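Local coordinates for heme-binding protein HutZ (Vibrio cholerae, PDB 3TGV) that binds heme and probably degrades it to biliverdin beta and delta, with release of the iron, at residues 44-49 and 54-59; 62-67 and 125-130. The protein carries 1 engineered substitution. All coordinates share one frame; numbering follows the deposited sequence.

Contact 1 (44-49 and 54-59); sequences VLISHI and RNLEVN
The imidazole of His48 is met in two ways by the helix that follows it. Over one face lies the aliphatic part of Arg54, whose CG sits 3.8 Å from the centroid of the His48 ring, a CH-pi contact displaced toward the rim that holds NE2. At the edge, in the ring plane, comes Glu57: its OE1 accepts a weak hydrogen bond of 3.1 Å from His48 NE2. The Glu57 carboxylate stands nearly upright to the ring. With CG of His48 anti to the backbone N (chi1 -174°), the ring is carried toward the helix.

The second flat group, the Arg54 guanidinium, uses its edge. Arg54 NE donates to His48 O at 3.2 Å. Arg54 NH2 donates to Ile49 O at 2.9 Å. The second bond is the straighter, at 161°, although its donor stands above the carbonyl plane of Ile49. Two N-H groups of one side chain thus grip successive carbonyls of the turn, which should limit rotation of the guanidinium. With CG over the imidazole, the bend of the Arg54 chain at chi3 (-84°) turns NE and the guanidinium back to the main chain.

Deeper in, polarity disappears: Ile46 CD1 packs on Leu56 CD1 at 4.1 Å. The turn has a further polar tie, since Ser47 OG accepts from Ile49 N at 3.3 Å. That bond makes an ST turn where strand 41-47 ends, ahead of helix 51-58. The ST turn links this strand to the helix, an arrangement consistent with the split-barrel fold of the FMN-binding clan, with an apolar underside against the sheet and a polar, more exposed outer side.

Contact 2 (62-67 and 125-130); sequences VSIMMI and FRLQPE
Leu127 and Ile64 meet because each first torsion sets the growing end of the chain anti to its own carbonyl carbon, and each second torsion then runs it out straight. In Leu127 (chi1 -42°, chi2 175°) this carries the forked end away from strand 122-129; in Ile64 (chi1 -65°) it sends the longer branch, CG1 and CD1, out to meet it. The outcome is a methyl-to-methyl approach, Ile64 CD1 to Leu127 CD1 at 3.7 Å, with the two side chains passing at a slant. The same Ile64 methyl also reaches down to the base of its partner, 4.0 Å from Leu127 CB.

The other prong of the fork has a different neighbour. Leu127 CD2 lies 4.3 Å from Val62 CG2, a looser touch, so one leucine spans two residues of strand 61-67 that sit two apart and both direct their CB toward it. No hydrogen bond joins 62-67 to 125-130. Their backbones are too widely spaced for sheet pairing, with CA of Val62 and CA of Leu127 8.1 Å apart, and side chains alone bridge the distance.

Strand 81-91 stands between them in the sheet, pairing with both; its Ala86 touches Ile64 and its Ala88 touches Leu127. On the far side of strand 61-67, Leu17 and Leu19 of strand 16-22 also pack on Ile64. The intervening Ser63, by contrast, bonds through OG to the backbone N of Val30 of the second subunit, so the strand serves interior and dimer interface at once. Branched aliphatic residues converging across an antiparallel sheet, with none of the three contacting residues exposed, are consistent with the interior of a beta-barrel such as the split barrel of the FMN-binding clan.

The two contacts, with centres 13 Å apart, illustrate how chemistry follows depth in a barrel fold. Contact 2 is core: three buried aliphatic residues meeting across the sheet near the centre of the chain. Contact 1 is partly buried and lies at the periphery, where a helix joins a strand end; Arg54 bonds to main-chain carbonyls and a histidine meets a carboxylate, above an apolar pair. They share a sheet, since strands 41-47 and 122-129 are neighbours in it, and Val44 O probably accepts a hydrogen bond from Phe125 N at 3.0 Å. The Phe125 ring also links them by packing, its CE1 lying 3.7 Å from Leu56 CB. Helix 51-58 leads directly into strand 61-67.

Contact 1 (44-49 and 54-59)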
ATOM      1  N   VAL A  44     -12.008   9.323   0.256  1.00 27.86           N
ATOM      2  CA  VAL A  44     -12.228   7.963  -0.223  1.00 30.12           C
ATOM      3  C   VAL A  44     -13.627   7.492   0.148  1.00 33.39           C
ATOM      4  O   VAL A  44     -14.155   7.869   1.194  1.00 30.90           O
ATOM      5  CB  VAL A  44     -11.201   6.986   0.360  1.00 31.65           C
ATOM      6  CG1 VAL A  44      -9.794   7.357  -0.122  1.00 27.65           C
ATOM      7  CG2 VAL A  44     -11.283   6.979   1.885  1.00 28.78           C
ATOM      8  N   LEU A  45     -14.210   6.668  -0.717  1.00 32.29           N
ATOM      9  CA  LEU A  45     -15.556   6.133  -0.524  1.00 31.94           C
ATOM     10  C   LEU A  45     -15.456   4.620  -0.391  1.00 32.69           C
ATOM     11  O   LEU A  45     -15.309   3.916  -1.386  1.00 30.56           O
ATOM     12  CB  LEU A  45     -16.448   6.492  -1.714  1.00 33.05           C
ATOM     13  CG  LEU A  45     -17.917   6.044  -1.654  1.00 34.69           C
ATOM     14  CD1 LEU A  45     -18.613   6.667  -0.454  1.00 33.00           C
ATOM     15  CD2 LEU A  45     -18.654   6.382  -2.940  1.00 34.35           C
ATOM     16  N   ILE A  46     -15.542   4.129   0.841  1.00 29.86           N
ATOM     17  CA  ILE A  46     -15.180   2.752   1.137  1.00 29.09           C
ATOM     18  C   ILE A  46     -16.245   1.998   1.952  1.00 34.62           C
ATOM     19  O   ILE A  46     -17.132   2.598   2.563  1.00 33.69           O
ATOM     20  CB  ILE A  46     -13.823   2.682   1.873  1.00 25.74           C
ATOM     21  CG1 ILE A  46     -13.897   3.453   3.189  1.00 29.37           C
ATOM     22  CG2 ILE A  46     -12.723   3.222   0.987  1.00 28.31           C
ATOM     23  CD1 ILE A  46     -12.663   3.292   4.076  1.00 31.38           C
ATOM     24  N   SER A  47     -16.124   0.678   1.969  1.00 31.65           N
ATOM     25  CA  SER A  47     -17.144  -0.182   2.554  1.00 34.56           C
ATOM     26  C   SER A  47     -16.893  -0.525   4.019  1.00 31.00           C
ATOM     27  O   SER A  47     -15.822  -1.005   4.381  1.00 30.28           O
ATOM     28  CB  SER A  47     -17.275  -1.460   1.723  1.00 34.74           C
ATOM     29  OG  SER A  47     -18.272  -2.320   2.242  1.00 34.14           O
ATOM     30  N   HIS A  48     -17.907  -0.298   4.852  1.00 37.78           N
ATOM     31  CA  HIS A  48     -17.859  -0.661   6.264  1.00 36.05           C
ATOM     32  C   HIS A  48     -17.651  -2.161   6.454  1.00 35.58           C
ATOM     33  O   HIS A  48     -17.212  -2.610   7.516  1.00 36.59           O
ATOM     34  CB  HIS A  48     -19.136  -0.215   6.976  1.00 38.72           C
ATOM     35  CG  HIS A  48     -19.105  -0.428   8.458  1.00 39.36           C
ATOM     36  ND1 HIS A  48     -19.661  -1.539   9.062  1.00 40.62           N
ATOM     37  CD2 HIS A  48     -18.571   0.315   9.454  1.00 39.06           C
ATOM     38  CE1 HIS A  48     -19.473  -1.461  10.369  1.00 42.38           C
ATOM     39  NE2 HIS A  48     -18.814  -0.346  10.631  1.00 42.69           N
ATOM     40  N   ILE A  49     -17.957  -2.944   5.430  1.00 32.51           N
ATOM     41  CA  ILE A  49     -17.661  -4.371   5.504  1.00 34.91           C
ATOM     42  C   ILE A  49     -16.149  -4.648   5.577  1.00 34.91           C
ATOM     43  O   ILE A  49     -15.709  -5.608   6.210  1.00 35.39           O
ATOM     44  CB  ILE A  49     -18.309  -5.139   4.364  1.00 34.36           C
ATOM     45  CG1 ILE A  49     -19.835  -5.011   4.467  1.00 42.79           C
ATOM     46  CG2 ILE A  49     -17.905  -6.612   4.418  1.00 36.81           C
ATOM     47  CD1 ILE A  49     -20.578  -5.581   3.278  1.00 40.93           C
ATOM     48  N   ARG A  54     -13.778   0.216   9.040  1.00 29.22           N
ATOM     49  CA  ARG A  54     -14.011   0.031  10.463  1.00 28.08           C
ATOM     50  C   ARG A  54     -12.845   0.562  11.294  1.00 29.17           C
ATOM     51  O   ARG A  54     -13.031   1.079  12.397  1.00 28.51           O
ATOM     52  CB  ARG A  54     -14.270  -1.439  10.775  1.00 28.03           C
ATOM     53  CG  ARG A  54     -15.670  -1.912  10.392  1.00 29.50           C
ATOM     54  CD  ARG A  54     -15.821  -3.406  10.631  1.00 31.08           C
ATOM     55  NE  ARG A  54     -15.327  -4.209   9.515  1.00 29.31           N
ATOM     56  CZ  ARG A  54     -14.398  -5.155   9.622  1.00 24.20           C
ATOM     57  NH1 ARG A  54     -13.855  -5.424  10.801  1.00 30.41           N
ATOM     58  NH2 ARG A  54     -14.021  -5.845   8.553  1.00 28.64           N
ATOM     59  N   ASN A  55     -11.635   0.439  10.763  1.00 28.29           N
ATOM     60  CA  ASN A  55     -10.466   1.032  11.416  1.00 28.16           C
ATOM     61  C   ASN A  55     -10.531   2.552  11.471  1.00 29.92           C
ATOM     62  O   ASN A  55     -10.344   3.138  12.529  1.00 30.63           O
ATOM     63  CB  ASN A  55      -9.169   0.587  10.747  1.00 24.38           C
ATOM     64  CG  ASN A  55      -8.827  -0.843  11.055  1.00 26.53           C
ATOM     65  OD1 ASN A  55      -9.532  -1.503  11.797  1.00 25.39           O
ATOM     66  ND2 ASN A  55      -7.745  -1.336  10.477  1.00 23.85           N
ATOM     67  N   LEU A  56     -10.801   3.200  10.342  1.00 30.48           N
ATOM     68  CA  LEU A  56     -10.826   4.663  10.341  1.00 29.10           C
ATOM     69  C   LEU A  56     -11.935   5.200  11.246  1.00 36.60           C
ATOM     70  O   LEU A  56     -11.849   6.328  11.738  1.00 31.64           O
ATOM     71  CB  LEU A  56     -10.977   5.217   8.928  1.00 29.09           C
ATOM     72  CG  LEU A  56      -9.768   5.049   8.008  1.00 28.01           C
ATOM     73  CD1 LEU A  56     -10.156   5.420   6.589  1.00 28.95           C
ATOM     74  CD2 LEU A  56      -8.578   5.872   8.487  1.00 28.93           C
ATOM     75  N   GLU A  57     -12.969   4.382  11.456  1.00 33.74           N
ATOM     76  CA  GLU A  57     -14.074   4.725  12.347  1.00 35.38           C
ATOM     77  C   GLU A  57     -13.656   4.809  13.804  1.00 37.18           C
ATOM     78  O   GLU A  57     -14.072   5.706  14.523  1.00 41.80           O
ATOM     79  CB  GLU A  57     -15.173   3.673  12.260  1.00 40.70           C
ATOM     80  CG  GLU A  57     -16.357   4.092  11.443  1.00 47.42           C
ATOM     81  CD  GLU A  57     -17.572   3.254  11.751  1.00 51.34           C
ATOM     82  OE1 GLU A  57     -17.405   2.044  12.032  1.00 52.85           O
ATOM     83  OE2 GLU A  57     -18.694   3.805  11.722  1.00 55.19           O
ATOM     84  N   VAL A  58     -12.866   3.841  14.247  1.00 36.45           N
ATOM     85  CA  VAL A  58     -12.510   3.741  15.654  1.00 33.76           C
ATOM     86  C   VAL A  58     -11.182   4.419  15.978  1.00 38.45           C
ATOM     87  O   VAL A  58     -10.966   4.868  17.103  1.00 40.18           O
ATOM     88  CB  VAL A  58     -12.457   2.269  16.116  1.00 41.37           C
ATOM     89  CG1 VAL A  58     -11.602   1.441  15.180  1.00 35.18           C
ATOM     90  CG2 VAL A  58     -11.921   2.182  17.529  1.00 46.52           C
ATOM     91  N   ASN A  59     -10.300   4.500  14.986  1.00 32.51           N
ATOM     92  CA  ASN A  59      -8.946   4.975  15.196  1.00 35.17           C
ATOM     93  C   ASN A  59      -8.536   5.803  13.980  1.00 33.89           C
ATOM     94  O   ASN A  59      -8.019   5.268  13.002  1.00 32.21           O
ATOM     95  CB  ASN A  59      -8.012   3.780  15.384  1.00 34.11           C
ATOM     96  CG  ASN A  59      -6.629   4.191  15.831  1.00 36.32           C
ATOM     97  OD1 ASN A  59      -6.186   5.304  15.548  1.00 36.74           O
ATOM     98  ND2 ASN A  59      -5.934   3.296  16.535  1.00 32.83           N
TER

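Contact 2 (62-67 and 125-130)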
ATOM      1  N   VAL A  62      -4.267   7.531   9.643  1.00 29.52           N
ATOM      2  CA  VAL A  62      -3.959   6.797   8.429  1.00 30.58           C
ATOM      3  C   VAL A  62      -2.596   7.222   7.921  1.00 24.80           C
ATOM      4  O   VAL A  62      -2.236   8.384   8.024  1.00 28.45           O
ATOM      5  CB  VAL A  62      -4.893   7.188   7.289  1.00 28.71           C
ATOM      6  CG1 VAL A  62      -5.164   5.990   6.407  1.00 25.75           C
ATOM      7  CG2 VAL A  62      -6.154   7.795   7.831  1.00 38.68           C
ATOM      8  N   SER A  63      -1.861   6.284   7.345  1.00 23.78           N
ATOM      9  CA  SER A  63      -0.695   6.620   6.553  1.00 25.73           C
ATOM     10  C   SER A  63      -1.089   6.414   5.086  1.00 24.74           C
ATOM     11  O   SER A  63      -1.632   5.366   4.722  1.00 22.26           O
ATOM     12  CB  SER A  63       0.511   5.771   6.974  1.00 23.18           C
ATOM     13  OG  SER A  63       1.669   6.053   6.200  1.00 24.59           O
ATOM     14  N   ILE A  64      -0.857   7.432   4.257  1.00 21.50           N
ATOM     15  CA  ILE A  64      -1.314   7.426   2.863  1.00 23.41           C
ATOM     16  C   ILE A  64      -0.152   7.414   1.865  1.00 25.68           C
ATOM     17  O   ILE A  64       0.859   8.098   2.059  1.00 22.85           O
ATOM     18  CB  ILE A  64      -2.171   8.665   2.575  1.00 26.08           C
ATOM     19  CG1 ILE A  64      -3.458   8.622   3.402  1.00 26.24           C
ATOM     20  CG2 ILE A  64      -2.480   8.775   1.078  1.00 22.63           C
ATOM     21  CD1 ILE A  64      -4.170   9.948   3.481  1.00 28.90           C
ATOM     22  N   MET A  65      -0.289   6.634   0.803  1.00 21.40           N
ATOM     23  CA  MET A  65       0.728   6.607  -0.247  1.00 23.82           C
ATOM     24  C   MET A  65       0.110   6.593  -1.638  1.00 26.84           C
ATOM     25  O   MET A  65      -0.825   5.832  -1.920  1.00 24.15           O
ATOM     26  CB  MET A  65       1.667   5.409  -0.073  1.00 23.60           C
ATOM     27  CG  MET A  65       2.694   5.272  -1.180  1.00 30.15           C
ATOM     28  SD  MET A  65       3.937   3.996  -0.864  1.00 31.86           S
ATOM     29  CE  MET A  65       2.888   2.549  -0.805  1.00 28.42           C
ATOM     30  N   MET A  66       0.638   7.453  -2.494  1.00 22.32           N
ATOM     31  CA  MET A  66       0.272   7.499  -3.898  1.00 24.78           C
ATOM     32  C   MET A  66       1.535   7.063  -4.650  1.00 25.68           C
ATOM     33  O   MET A  66       2.602   7.662  -4.481  1.00 23.58           O
ATOM     34  CB  MET A  66      -0.131   8.935  -4.238  1.00 26.54           C
ATOM     35  CG  MET A  66      -0.757   9.178  -5.593  1.00 29.86           C
ATOM     36  SD  MET A  66      -1.041  10.960  -5.845  1.00 33.93           S
ATOM     37  CE  MET A  66      -1.959  11.365  -4.376  1.00 19.63           C
ATOM     38  N   ILE A  67       1.437   6.003  -5.447  1.00 21.34           N
ATOM     39  CA  ILE A  67       2.631   5.366  -6.009  1.00 25.12           C
ATOM     40  C   ILE A  67       2.490   4.929  -7.475  1.00 26.74           C
ATOM     41  O   ILE A  67       1.410   4.500  -7.909  1.00 26.11           O
ATOM     42  CB  ILE A  67       3.056   4.147  -5.140  1.00 24.22           C
ATOM     43  CG1 ILE A  67       4.379   3.571  -5.639  1.00 26.02           C
ATOM     44  CG2 ILE A  67       1.933   3.076  -5.098  1.00 23.49           C
ATOM     45  CD1 ILE A  67       5.072   2.700  -4.619  1.00 25.20           C
ATOM     46  N   PHE A 125     -14.953   9.146   3.747  1.00 32.51           N
ATOM     47  CA  PHE A 125     -14.008   9.677   4.725  1.00 32.44           C
ATOM     48  C   PHE A 125     -13.197  10.826   4.146  1.00 30.97           C
ATOM     49  O   PHE A 125     -12.664  10.718   3.048  1.00 29.52           O
ATOM     50  CB  PHE A 125     -13.052   8.588   5.231  1.00 31.52           C
ATOM     51  CG  PHE A 125     -13.699   7.574   6.140  1.00 33.30           C
ATOM     52  CD1 PHE A 125     -13.647   7.725   7.518  1.00 31.87           C
ATOM     53  CD2 PHE A 125     -14.346   6.474   5.617  1.00 29.49           C
ATOM     54  CE1 PHE A 125     -14.236   6.797   8.357  1.00 33.74           C
ATOM     55  CE2 PHE A 125     -14.938   5.546   6.449  1.00 32.91           C
ATOM     56  CZ  PHE A 125     -14.884   5.709   7.820  1.00 34.31           C
ATOM     57  N   ARG A 126     -13.119  11.922   4.892  1.00 29.69           N
ATOM     58  CA  ARG A 126     -12.175  12.995   4.583  1.00 35.81           C
ATOM     59  C   ARG A 126     -10.839  12.742   5.266  1.00 30.34           C
ATOM     60  O   ARG A 126     -10.790  12.458   6.460  1.00 34.87           O
ATOM     61  CB  ARG A 126     -12.717  14.354   5.027  1.00 38.31           C
ATOM     62  CG  ARG A 126     -11.607  15.352   5.278  1.00 41.32           C
ATOM     63  CD  ARG A 126     -12.009  16.789   5.015  1.00 44.75           C
ATOM     64  NE  ARG A 126     -12.826  17.349   6.081  1.00 51.63           N
ATOM     65  CZ  ARG A 126     -12.815  18.634   6.423  1.00 55.31           C
ATOM     66  NH1 ARG A 126     -12.015  19.489   5.790  1.00 49.95           N
ATOM     67  NH2 ARG A 126     -13.600  19.067   7.404  1.00 54.32           N
ATOM     68  N   LEU A 127      -9.751  12.843   4.511  1.00 31.84           N
ATOM     69  CA  LEU A 127      -8.429  12.622   5.076  1.00 29.08           C
ATOM     70  C   LEU A 127      -7.597  13.884   4.947  1.00 30.47           C
ATOM     71  O   LEU A 127      -7.386  14.376   3.841  1.00 27.77           O
ATOM     72  CB  LEU A 127      -7.731  11.479   4.352  1.00 28.62           C
ATOM     73  CG  LEU A 127      -8.604  10.271   4.049  1.00 28.26           C
ATOM     74  CD1 LEU A 127      -7.803   9.282   3.238  1.00 29.09           C
ATOM     75  CD2 LEU A 127      -9.107   9.644   5.332  1.00 29.30           C
ATOM     76  N   GLN A 128      -7.112  14.385   6.080  1.00 31.81           N
ATOM     77  CA  GLN A 128      -6.383  15.650   6.134  1.00 32.91           C
ATOM     78  C   GLN A 128      -4.968  15.461   6.654  1.00 31.88           C
ATOM     79  O   GLN A 128      -4.770  15.011   7.785  1.00 32.00           O
ATOM     80  CB  GLN A 128      -7.124  16.650   7.020  1.00 35.32           C
ATOM     81  CG  GLN A 128      -8.592  16.783   6.673  1.00 36.55           C
ATOM     82  CD  GLN A 128      -9.278  17.880   7.448  1.00 47.31           C
ATOM     83  OE1 GLN A 128      -9.942  17.624   8.458  1.00 50.98           O
ATOM     84  NE2 GLN A 128      -9.133  19.113   6.977  1.00 45.75           N
ATOM     85  N   PRO A 129      -3.976  15.804   5.818  1.00 32.88           N
ATOM     86  CA  PRO A 129      -2.540  15.670   6.116  1.00 32.38           C
ATOM     87  C   PRO A 129      -2.131  16.496   7.315  1.00 37.19           C
ATOM     88  O   PRO A 129      -2.700  17.569   7.522  1.00 40.41           O
ATOM     89  CB  PRO A 129      -1.861  16.214   4.853  1.00 33.37           C
ATOM     90  CG  PRO A 129      -2.899  17.037   4.167  1.00 36.63           C
ATOM     91  CD  PRO A 129      -4.215  16.371   4.482  1.00 30.04           C
ATOM     92  N   GLU A 130      -1.150  16.030   8.085  1.00 41.70           N
ATOM     93  CA  GLU A 130      -0.771  16.759   9.292  1.00 43.09           C
ATOM     94  C   GLU A 130       0.724  16.888   9.598  1.00 48.83           C
ATOM     95  O   GLU A 130       1.160  17.895  10.163  1.00 47.39           O
ATOM     96  CB  GLU A 130      -1.495  16.168  10.498  1.00 52.26           C
ATOM     97  CG  GLU A 130      -1.801  17.191  11.569  1.00 57.34           C
ATOM     98  CD  GLU A 130      -2.984  16.782  12.415  1.00 59.18           C
ATOM     99  OE1 GLU A 130      -2.800  15.941  13.322  1.00 58.20           O
ATOM    100  OE2 GLU A 130      -4.096  17.296  12.161  1.00 62.59           O
TER